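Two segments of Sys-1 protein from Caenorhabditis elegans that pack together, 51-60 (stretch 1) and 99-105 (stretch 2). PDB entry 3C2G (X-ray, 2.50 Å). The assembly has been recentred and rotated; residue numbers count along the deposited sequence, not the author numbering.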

# COMPACT_ATOMS: atom_id res chain seq x y z
N VAL A 51 0.82 -3.12 -44.03
CA VAL A 51 1.36 -2.53 -42.81
C VAL A 51 2.89 -2.66 -42.73
O VAL A 51 3.58 -1.69 -42.43
CB VAL A 51 0.68 -3.12 -41.54
CG1 VAL A 51 1.39 -2.69 -40.26
CG2 VAL A 51 -0.79 -2.72 -41.50
N GLN A 52 3.42 -3.85 -43.03
CA GLN A 52 4.87 -4.05 -43.03
C GLN A 52 5.62 -3.09 -43.96
O GLN A 52 6.68 -2.56 -43.59
CB GLN A 52 5.23 -5.50 -43.36
CG GLN A 52 6.62 -5.91 -42.85
CD GLN A 52 6.81 -5.66 -41.34
OE1 GLN A 52 6.06 -6.20 -40.51
NE2 GLN A 52 7.80 -4.85 -41.00
N GLN A 53 5.07 -2.88 -45.16
CA GLN A 53 5.61 -1.94 -46.14
C GLN A 53 5.72 -0.54 -45.56
O GLN A 53 6.77 0.10 -45.67
CB GLN A 53 4.75 -1.89 -47.41
CG GLN A 53 4.87 -3.07 -48.34
CD GLN A 53 4.03 -2.93 -49.61
OE1 GLN A 53 2.81 -2.74 -49.56
NE2 GLN A 53 4.69 -3.01 -50.77
N ILE A 54 4.63 -0.05 -44.96
CA ILE A 54 4.61 1.27 -44.33
C ILE A 54 5.60 1.33 -43.16
O ILE A 54 6.36 2.30 -43.03
CB ILE A 54 3.21 1.65 -43.81
CG1 ILE A 54 2.14 1.41 -44.87
CG2 ILE A 54 3.21 3.09 -43.28
CD1 ILE A 54 1.73 2.62 -45.66
N LEU A 55 5.58 0.31 -42.31
CA LEU A 55 6.47 0.28 -41.15
C LEU A 55 7.91 0.35 -41.62
O LEU A 55 8.73 1.06 -41.04
CB LEU A 55 6.24 -0.96 -40.28
CG LEU A 55 4.93 -1.06 -39.47
CD1 LEU A 55 4.85 -2.40 -38.72
CD2 LEU A 55 4.78 0.12 -38.50
N ASN A 56 8.20 -0.39 -42.69
CA ASN A 56 9.56 -0.43 -43.20
C ASN A 56 10.00 0.91 -43.77
O ASN A 56 11.18 1.24 -43.71
CB ASN A 56 9.73 -1.56 -44.22
CG ASN A 56 9.91 -2.92 -43.56
OD1 ASN A 56 10.08 -3.02 -42.34
ND2 ASN A 56 9.88 -3.97 -44.37
N ILE A 57 9.04 1.68 -44.28
CA ILE A 57 9.33 3.04 -44.74
C ILE A 57 9.52 4.01 -43.56
O ILE A 57 10.46 4.82 -43.54
CB ILE A 57 8.26 3.58 -45.74
CG1 ILE A 57 8.35 2.82 -47.07
CG2 ILE A 57 8.47 5.06 -46.01
CD1 ILE A 57 7.23 3.16 -48.07
N ILE A 58 8.62 3.94 -42.58
CA ILE A 58 8.78 4.72 -41.36
C ILE A 58 10.20 4.55 -40.80
O ILE A 58 10.93 5.54 -40.59
CB ILE A 58 7.71 4.37 -40.31
CG1 ILE A 58 6.36 4.93 -40.76
CG2 ILE A 58 8.11 4.93 -38.95
CD1 ILE A 58 5.19 4.35 -40.04
N TYR A 59 10.61 3.30 -40.63
CA TYR A 59 11.94 2.98 -40.14
C TYR A 59 13.04 3.59 -41.02
O TYR A 59 13.92 4.31 -40.53
CB TYR A 59 12.10 1.46 -40.03
CG TYR A 59 13.42 0.97 -39.47
CD1 TYR A 59 14.20 1.79 -38.66
CD2 TYR A 59 13.86 -0.33 -39.73
CE1 TYR A 59 15.39 1.34 -38.14
CE2 TYR A 59 15.04 -0.80 -39.20
CZ TYR A 59 15.81 0.04 -38.41
OH TYR A 59 17.01 -0.39 -37.88
N ASP A 60 12.97 3.32 -42.32
CA ASP A 60 13.95 3.86 -43.25
C ASP A 60 14.05 5.40 -43.24
O ASP A 60 15.15 5.95 -43.28
CB ASP A 60 13.69 3.36 -44.67
CG ASP A 60 14.78 3.78 -45.62
OD1 ASP A 60 15.86 3.15 -45.57
OD2 ASP A 60 14.56 4.77 -46.37
N HIS A 99 1.15 -6.40 -33.34
CA HIS A 99 2.38 -7.14 -33.06
C HIS A 99 3.51 -6.78 -34.02
O HIS A 99 4.69 -6.88 -33.66
CB HIS A 99 2.14 -8.65 -33.03
CG HIS A 99 1.50 -9.19 -34.26
ND1 HIS A 99 2.19 -9.91 -35.21
CD2 HIS A 99 0.23 -9.09 -34.72
CE1 HIS A 99 1.38 -10.24 -36.19
NE2 HIS A 99 0.18 -9.75 -35.92
N GLN A 100 3.15 -6.34 -35.23
CA GLN A 100 4.15 -5.89 -36.20
C GLN A 100 4.78 -4.58 -35.75
O GLN A 100 5.99 -4.40 -35.91
CB GLN A 100 3.55 -5.75 -37.61
CG GLN A 100 3.16 -7.07 -38.27
CD GLN A 100 2.57 -6.90 -39.65
OE1 GLN A 100 1.49 -7.39 -39.94
NE2 GLN A 100 3.29 -6.19 -40.52
N VAL A 101 3.96 -3.69 -35.19
CA VAL A 101 4.45 -2.47 -34.55
C VAL A 101 5.45 -2.81 -33.43
O VAL A 101 6.57 -2.30 -33.42
CB VAL A 101 3.31 -1.58 -34.00
CG1 VAL A 101 3.86 -0.36 -33.28
CG2 VAL A 101 2.39 -1.15 -35.13
N VAL A 102 5.06 -3.70 -32.53
CA VAL A 102 5.92 -4.13 -31.43
C VAL A 102 7.22 -4.76 -31.93
O VAL A 102 8.29 -4.50 -31.37
CB VAL A 102 5.18 -5.12 -30.48
CG1 VAL A 102 6.11 -5.63 -29.37
CG2 VAL A 102 3.93 -4.47 -29.89
N GLN A 103 7.13 -5.57 -33.00
CA GLN A 103 8.30 -6.27 -33.54
C GLN A 103 9.36 -5.32 -34.09
O GLN A 103 10.53 -5.67 -34.14
CB GLN A 103 7.91 -7.29 -34.61
CG GLN A 103 7.29 -8.58 -34.07
CD GLN A 103 6.61 -9.43 -35.15
OE1 GLN A 103 6.51 -9.02 -36.31
NE2 GLN A 103 6.13 -10.61 -34.76
N MSE A 104 8.94 -4.11 -34.49
CA MSE A 104 9.86 -3.08 -34.97
C MSE A 104 10.84 -2.65 -33.89
O MSE A 104 11.94 -2.20 -34.18
CB MSE A 104 9.11 -1.84 -35.47
CG MSE A 104 8.29 -2.07 -36.74
SE MSE A 104 9.35 -2.78 -38.26
CE MSE A 104 10.54 -1.25 -38.53
N PHE A 105 10.43 -2.80 -32.63
CA PHE A 105 11.26 -2.38 -31.51
C PHE A 105 12.34 -3.38 -31.17
O PHE A 105 13.31 -3.04 -30.47
CB PHE A 105 10.39 -2.11 -30.30
CG PHE A 105 9.72 -0.77 -30.34
CD1 PHE A 105 10.35 0.35 -29.80
CD2 PHE A 105 8.45 -0.63 -30.91
CE1 PHE A 105 9.72 1.58 -29.83
CE2 PHE A 105 7.82 0.60 -30.94
CZ PHE A 105 8.45 1.71 -30.40
O HOH W 1 7.24 -6.27 -37.70

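Stretch 2 runs alongside the helix of stretch 1, with the two helix axes 27° from parallel and 10.5 Å apart at their closest. His99 opens the stretch but makes no contact with the other segment.

Gln100 points toward stretch 1 and carries the one direct hydrogen bond across the contact. Gln100 NE2 donates to Gln52 OE1 at 2.8 Å. The N-H...acceptor angle of 137° is well short of linear. The same NE2 also bonds elsewhere in the structure. Gln100 NE2 lies 4.0 Å from Val51 CG1, so the amide sits against an apolar neighbour as well. The CA-to-CB bond of Gln52 points sideways, and its chi angles (t, p, then 59°) fold the chain so that its end reaches stretch 2. Water 1 bridges the two residues, 3.0 Å from Gln52 OE1 and 2.9 Å from Gln100 O; it has more acceptors in reach than protons, so which of them it donates to at any moment is open. Nearer the backbone, Leu55 CD1 packs 3.8 Å from Gln100 CB.

Val101 points away from stretch 1, yet Leu55 still reaches it. Leu55 CD1 is 3.9 Å from Val101 N, and Leu55 CD2 is 4.3 Å from Val101 CG2. Val102 is out of reach, and Gln103 makes no direct contact.

Met104, a selenomethionine, has the largest area covered by stretch 1, 98 Å². All three of its chi angles are m, and its side chain meets four residues. Met104 CG lies 4.0 Å from Leu55 CD1. Met104 SE lies 3.8 Å from Gln52 NE2 and 4.2 Å from Asn56 OD1. Those two amides are themselves joined, Gln52 NE2 donating to Asn56 OD1 at 3.2 Å. Met104 CE comes within 3.5 Å of Tyr59 CB and approaches the tyrosine ring obliquely. Phe105 is out of reach, so the direct contact ends at Met104.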